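Local coordinates for protein queuine lyase ([Clostridium] spiroforme DSM 1552, PDB 6P78) that is a radical SAM enzyme with a [4Fe-4S] cluster that binds S-adenosylmethionine and queuine and acts as a C-N lyase on queuine, at residues E145-E150 / K198-G203; K191-L196 / E227-L232. One frame throughout, in Å; residues are numbered along the deposited sequence.

Interaction 1 (E145-E150 / K198-G203); sequences ETFNDE and KYFDHG. With SAM (S-adenosylmethionine), chain D.
Beside the S-adenosylmethionine site of the radical SAM core, two phenylalanines, F147 and F200, meet where the loop ahead of helix 149-155 passes the C-terminal end of helix 186-199. The two side chains come from opposite directions, and CZ of F147 lies 3.7 Å from CE2 of F200. Their planes are inclined by 26° and the ring centres are 5.9 Å apart; slid past one another, the rings barely overlap, so this is van der Waals contact between neighbouring rim carbons and not a full stack. In F147 the ring carbon CG lies anti to its own carbonyl carbon (chi1 -69°), and F200 has nearly the same first torsion, which lets the rings span the distance between backbones whose nearest CA atoms, those of F147 and Y199, are 12.0 Å apart. The same loop carries the ligand contact. The E145 chain is bent at chi2 (-53°) and presents its carboxylate to the ribose diol of SAM: OE1 accepts from O3' at 2.5 Å and OE2 from O2' at 2.6 Å, one oxygen per hydroxyl. This two-point grip fixes the rotation of the carboxylate, while K158, salt-bridged to OE1 and also hydrogen-bonded to SAM, would help to balance its charge. One residue on, OG1 of T146 accepts from N of N148 at 3.1 Å, forming an ST turn; N148 is then the N-cap of helix 149-155, its OD1 bonded to M151 N. Helix 165-169 covers the aromatic pair, with I165 against F147 and L169 against F200, and past F200 the chain runs on toward strand 203-207, and G203 bonds through its backbone to D239 of strand 238-241.

Interaction 2 (K191-L196 / E227-L232); sequences KDIEIL and EEYHDL
I193 meets the 227-232 segment along its whole side chain, branch by branch. Its CB already lies 3.9 Å from CE2 of Y229. From there CG2 makes the closest approach to the tyrosine, 3.7 Å to the same CE2, with CD2 of Y229 only slightly farther off. The other branch leaves with CG1 anti to the carbonyl carbon (chi1 -57°), and CG1 too stays beside the ring, 4.0 Å from CE2. Beyond it the chain bends at chi2 (-57°), and CD1 parts from the tyrosine to meet CD2 of L232 tip to tip at 3.8 Å. The approach of I193 to the Y229 ring is oblique, the two side chains sliding past each other in opposite directions. All of this is apolar packing of helix 186-199 against the turn that follows helix 219-228: I193 projects from the first helix toward the turn at the end of the second, where Y229 is the first residue to leave helical geometry. The carbonyl O of Y229 accepts from the backbone N of L232 at 2.9 Å, which ties together the turn carrying both partners of I193. F225 of helix 219-228 touches both I193 and L232, and its ring also meets that of Y229. I193, L196 and L232 all touch I205 of strand 203-207, the middle strand of the three-stranded parallel sheet.

Interactions 1 and 2 have centres 11 Å apart on the same side of the chain's centre, and both draw on helix 186-199: 191-196 lies within it and 198-203 runs off its end. Along the chain the segments alternate, 145-150, 191-196, 198-203 and 227-232, so the contacts cross. D192 joins them directly, OD1 to N of F147 and OD2 to OG1 of T146, both at 2.7 Å in probable hydrogen bonds, while CG2 of I195 touches CE2 of F147. Helix 186-199 thus meets the SAM-binding loop on one side and the end of helix 219-228 and the turn after it on another, all within the radical SAM core.

Interaction 1 (E145-E150 / K198-G203)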
# COMPACT_ATOMS: atom_id res chain seq x y z
N GLU A 145 -3.03 -5.94 -6.74
CA GLU A 145 -4.11 -6.81 -6.26
C GLU A 145 -4.01 -8.25 -6.76
O GLU A 145 -4.08 -9.19 -5.96
CB GLU A 145 -5.49 -6.24 -6.60
CG GLU A 145 -5.65 -4.70 -6.45
CD GLU A 145 -5.23 -4.13 -5.08
OE1 GLU A 145 -5.26 -2.89 -4.93
OE2 GLU A 145 -4.87 -4.89 -4.15
N THR A 146 -3.89 -8.45 -8.08
CA THR A 146 -3.69 -9.78 -8.63
C THR A 146 -2.97 -9.62 -9.97
O THR A 146 -3.19 -8.65 -10.70
CB THR A 146 -5.00 -10.55 -8.87
OG1 THR A 146 -4.70 -11.79 -9.55
CG2 THR A 146 -5.90 -9.74 -9.74
N PHE A 147 -2.07 -10.55 -10.27
CA PHE A 147 -1.39 -10.46 -11.55
C PHE A 147 -2.26 -10.97 -12.69
O PHE A 147 -1.85 -10.87 -13.85
CB PHE A 147 -0.08 -11.25 -11.49
CG PHE A 147 0.93 -10.62 -10.58
CD1 PHE A 147 1.64 -9.50 -11.02
CD2 PHE A 147 1.11 -11.08 -9.29
CE1 PHE A 147 2.55 -8.87 -10.19
CE2 PHE A 147 2.04 -10.45 -8.45
CZ PHE A 147 2.75 -9.37 -8.91
N ASN A 148 -3.44 -11.51 -12.39
CA ASN A 148 -4.37 -11.94 -13.43
C ASN A 148 -5.01 -10.71 -14.09
O ASN A 148 -5.70 -9.92 -13.43
CB ASN A 148 -5.42 -12.88 -12.85
CG ASN A 148 -6.37 -13.38 -13.88
OD1 ASN A 148 -7.37 -12.73 -14.20
ND2 ASN A 148 -6.07 -14.56 -14.42
N ASP A 149 -4.73 -10.53 -15.38
CA ASP A 149 -5.11 -9.28 -16.05
C ASP A 149 -6.61 -9.05 -16.01
O ASP A 149 -7.08 -7.95 -15.70
CB ASP A 149 -4.64 -9.30 -17.51
CG ASP A 149 -3.14 -9.30 -17.66
OD1 ASP A 149 -2.41 -9.02 -16.67
OD2 ASP A 149 -2.69 -9.58 -18.79
N GLU A 150 -7.40 -10.09 -16.33
CA GLU A 150 -8.84 -9.90 -16.41
C GLU A 150 -9.46 -9.63 -15.04
O GLU A 150 -10.36 -8.79 -14.92
CB GLU A 150 -9.48 -11.11 -17.07
CG GLU A 150 -9.17 -11.19 -18.54
CD GLU A 150 -7.87 -11.93 -18.83
OE1 GLU A 150 -7.14 -12.30 -17.89
OE2 GLU A 150 -7.59 -12.15 -20.03
N LYS A 198 8.89 -15.09 -6.75
CA LYS A 198 10.00 -15.19 -7.70
C LYS A 198 10.62 -13.83 -8.00
O LYS A 198 11.85 -13.71 -8.13
CB LYS A 198 9.53 -15.83 -9.02
CG LYS A 198 10.57 -15.74 -10.13
CD LYS A 198 10.14 -16.50 -11.37
CE LYS A 198 11.04 -16.17 -12.57
NZ LYS A 198 10.62 -16.97 -13.75
N TYR A 199 9.80 -12.78 -8.10
CA TYR A 199 10.23 -11.53 -8.71
C TYR A 199 10.47 -10.40 -7.72
O TYR A 199 11.20 -9.46 -8.05
CB TYR A 199 9.17 -11.03 -9.71
CG TYR A 199 9.12 -11.80 -11.01
CD1 TYR A 199 10.03 -11.53 -12.02
CD2 TYR A 199 8.15 -12.78 -11.22
CE1 TYR A 199 9.97 -12.23 -13.23
CE2 TYR A 199 8.09 -13.48 -12.41
CZ TYR A 199 9.00 -13.20 -13.41
OH TYR A 199 8.92 -13.90 -14.59
N PHE A 200 9.84 -10.42 -6.55
CA PHE A 200 9.78 -9.22 -5.73
C PHE A 200 10.46 -9.44 -4.39
O PHE A 200 10.36 -10.51 -3.80
CB PHE A 200 8.34 -8.79 -5.52
CG PHE A 200 7.67 -8.33 -6.77
CD1 PHE A 200 7.76 -7.00 -7.17
CD2 PHE A 200 6.98 -9.21 -7.58
CE1 PHE A 200 7.14 -6.56 -8.36
CE2 PHE A 200 6.36 -8.78 -8.74
CZ PHE A 200 6.44 -7.47 -9.12
N ASP A 201 11.11 -8.38 -3.90
CA ASP A 201 11.82 -8.43 -2.62
C ASP A 201 10.99 -7.92 -1.45
O ASP A 201 11.42 -8.06 -0.30
CB ASP A 201 13.10 -7.60 -2.74
CG ASP A 201 14.14 -8.28 -3.61
OD1 ASP A 201 14.21 -9.53 -3.61
OD2 ASP A 201 14.88 -7.54 -4.30
N HIS A 202 9.84 -7.31 -1.71
CA HIS A 202 8.90 -6.96 -0.67
C HIS A 202 7.52 -7.09 -1.28
O HIS A 202 7.36 -7.22 -2.49
CB HIS A 202 9.11 -5.54 -0.13
CG HIS A 202 8.19 -5.19 1.02
ND1 HIS A 202 7.13 -4.31 0.88
CD2 HIS A 202 8.16 -5.61 2.31
CE1 HIS A 202 6.49 -4.22 2.03
NE2 HIS A 202 7.10 -4.99 2.91
N GLY A 203 6.51 -7.09 -0.42
CA GLY A 203 5.14 -7.17 -0.88
C GLY A 203 4.25 -7.25 0.34
O GLY A 203 4.72 -7.40 1.47
N SAM D . -3.73 3.74 -4.70
CA SAM D . -2.62 2.81 -4.82
C SAM D . -3.01 1.65 -5.72
O SAM D . -2.17 1.11 -6.44
OXT SAM D . -4.19 1.25 -5.77
CB SAM D . -2.18 2.35 -3.44
CG SAM D . -2.87 1.12 -2.84
SD SAM D . -4.43 1.42 -1.96
CE SAM D . -4.12 3.03 -1.17
C5' SAM D . -4.37 0.32 -0.50
C4' SAM D . -4.50 -1.21 -0.63
O4' SAM D . -5.36 -1.75 0.36
C3' SAM D . -5.06 -1.74 -1.95
O3' SAM D . -4.07 -1.82 -2.96
C2' SAM D . -5.58 -3.11 -1.55
O2' SAM D . -4.55 -4.09 -1.69
C1' SAM D . -5.93 -2.96 -0.07
N9 SAM D . -7.41 -2.99 0.17
C8 SAM D . -8.37 -2.10 -0.24
N7 SAM D . -9.58 -2.52 0.19
C5 SAM D . -9.41 -3.68 0.88
C6 SAM D . -10.28 -4.55 1.52
N6 SAM D . -11.59 -4.30 1.55
N1 SAM D . -9.79 -5.67 2.13
C2 SAM D . -8.44 -5.96 2.09
N3 SAM D . -7.58 -5.11 1.47
C4 SAM D . -8.05 -3.98 0.87

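Interaction 2 (K191-L196 / E227-L232)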
# COMPACT_ATOMS: atom_id res chain seq x y z
N LYS A 191 -0.84 -18.64 -8.54
CA LYS A 191 0.04 -17.96 -9.48
C LYS A 191 0.50 -16.62 -8.93
O LYS A 191 1.66 -16.22 -9.14
CB LYS A 191 -0.62 -17.78 -10.85
CG LYS A 191 0.43 -17.41 -11.90
CD LYS A 191 -0.06 -17.56 -13.33
CE LYS A 191 1.00 -17.08 -14.32
NZ LYS A 191 0.89 -15.63 -14.63
N ASP A 192 -0.38 -15.90 -8.23
CA ASP A 192 0.04 -14.63 -7.65
C ASP A 192 1.17 -14.82 -6.65
O ASP A 192 2.12 -14.02 -6.62
CB ASP A 192 -1.15 -13.93 -6.98
CG ASP A 192 -2.08 -13.28 -7.98
OD1 ASP A 192 -1.64 -13.00 -9.12
OD2 ASP A 192 -3.26 -13.07 -7.63
N ILE A 193 1.11 -15.88 -5.84
CA ILE A 193 2.16 -16.07 -4.85
C ILE A 193 3.44 -16.55 -5.54
O ILE A 193 4.54 -16.15 -5.16
CB ILE A 193 1.73 -17.03 -3.72
CG1 ILE A 193 0.46 -16.53 -3.03
CG2 ILE A 193 2.89 -17.26 -2.70
CD1 ILE A 193 0.55 -15.13 -2.46
N GLU A 194 3.30 -17.36 -6.60
CA GLU A 194 4.48 -17.76 -7.37
C GLU A 194 5.20 -16.53 -7.93
O GLU A 194 6.43 -16.46 -7.91
CB GLU A 194 4.09 -18.68 -8.52
CG GLU A 194 3.71 -20.10 -8.09
CD GLU A 194 3.03 -20.89 -9.20
OE1 GLU A 194 2.46 -21.96 -8.90
OE2 GLU A 194 3.07 -20.44 -10.37
N ILE A 195 4.43 -15.58 -8.47
CA ILE A 195 5.03 -14.40 -9.08
C ILE A 195 5.64 -13.51 -8.00
O ILE A 195 6.77 -13.04 -8.13
CB ILE A 195 3.96 -13.64 -9.89
CG1 ILE A 195 3.65 -14.36 -11.20
CG2 ILE A 195 4.44 -12.21 -10.17
CD1 ILE A 195 2.31 -13.90 -11.80
N LEU A 196 4.90 -13.29 -6.91
CA LEU A 196 5.42 -12.48 -5.82
C LEU A 196 6.77 -13.01 -5.34
O LEU A 196 7.76 -12.26 -5.22
CB LEU A 196 4.42 -12.49 -4.66
CG LEU A 196 4.89 -11.72 -3.41
CD1 LEU A 196 4.92 -10.23 -3.72
CD2 LEU A 196 3.99 -12.04 -2.25
N GLU A 227 -4.72 -21.99 5.54
CA GLU A 227 -4.00 -23.21 5.88
C GLU A 227 -2.88 -23.51 4.89
O GLU A 227 -1.78 -23.90 5.30
CB GLU A 227 -4.96 -24.39 5.98
CG GLU A 227 -5.70 -24.72 4.69
CD GLU A 227 -6.92 -25.62 4.89
OE1 GLU A 227 -7.81 -25.63 4.01
OE2 GLU A 227 -6.98 -26.32 5.93
N GLU A 228 -3.13 -23.31 3.60
CA GLU A 228 -2.18 -23.74 2.58
C GLU A 228 -0.96 -22.83 2.52
O GLU A 228 0.15 -23.30 2.26
CB GLU A 228 -2.86 -23.80 1.21
CG GLU A 228 -1.91 -24.02 0.04
CD GLU A 228 -1.60 -25.49 -0.21
OE1 GLU A 228 -1.77 -26.31 0.72
OE2 GLU A 228 -1.19 -25.82 -1.35
N TYR A 229 -1.14 -21.53 2.77
CA TYR A 229 -0.06 -20.55 2.71
C TYR A 229 0.30 -20.04 4.10
O TYR A 229 0.74 -18.90 4.26
CB TYR A 229 -0.43 -19.42 1.76
CG TYR A 229 -0.36 -19.90 0.33
CD1 TYR A 229 -1.43 -20.58 -0.24
CD2 TYR A 229 0.81 -19.76 -0.41
CE1 TYR A 229 -1.35 -21.06 -1.53
CE2 TYR A 229 0.90 -20.26 -1.72
CZ TYR A 229 -0.19 -20.90 -2.27
OH TYR A 229 -0.13 -21.42 -3.56
N HIS A 230 0.18 -20.90 5.11
CA HIS A 230 0.54 -20.52 6.47
C HIS A 230 2.00 -20.10 6.58
O HIS A 230 2.34 -19.18 7.34
CB HIS A 230 0.24 -21.66 7.43
CG HIS A 230 0.47 -21.32 8.87
ND1 HIS A 230 -0.33 -20.43 9.56
CD2 HIS A 230 1.41 -21.73 9.75
CE1 HIS A 230 0.10 -20.31 10.80
NE2 HIS A 230 1.16 -21.09 10.94
N ASP A 231 2.89 -20.74 5.81
CA ASP A 231 4.30 -20.36 5.86
C ASP A 231 4.53 -18.95 5.35
O ASP A 231 5.57 -18.35 5.65
CB ASP A 231 5.18 -21.37 5.09
CG ASP A 231 4.75 -21.57 3.63
OD1 ASP A 231 3.76 -20.96 3.17
OD2 ASP A 231 5.42 -22.37 2.93
N LEU A 232 3.59 -18.40 4.60
CA LEU A 232 3.73 -17.03 4.11
C LEU A 232 3.66 -16.03 5.26
O LEU A 232 4.33 -14.99 5.21
CB LEU A 232 2.63 -16.74 3.09
CG LEU A 232 2.80 -15.60 2.12
CD1 LEU A 232 4.11 -15.73 1.38
CD2 LEU A 232 1.62 -15.63 1.16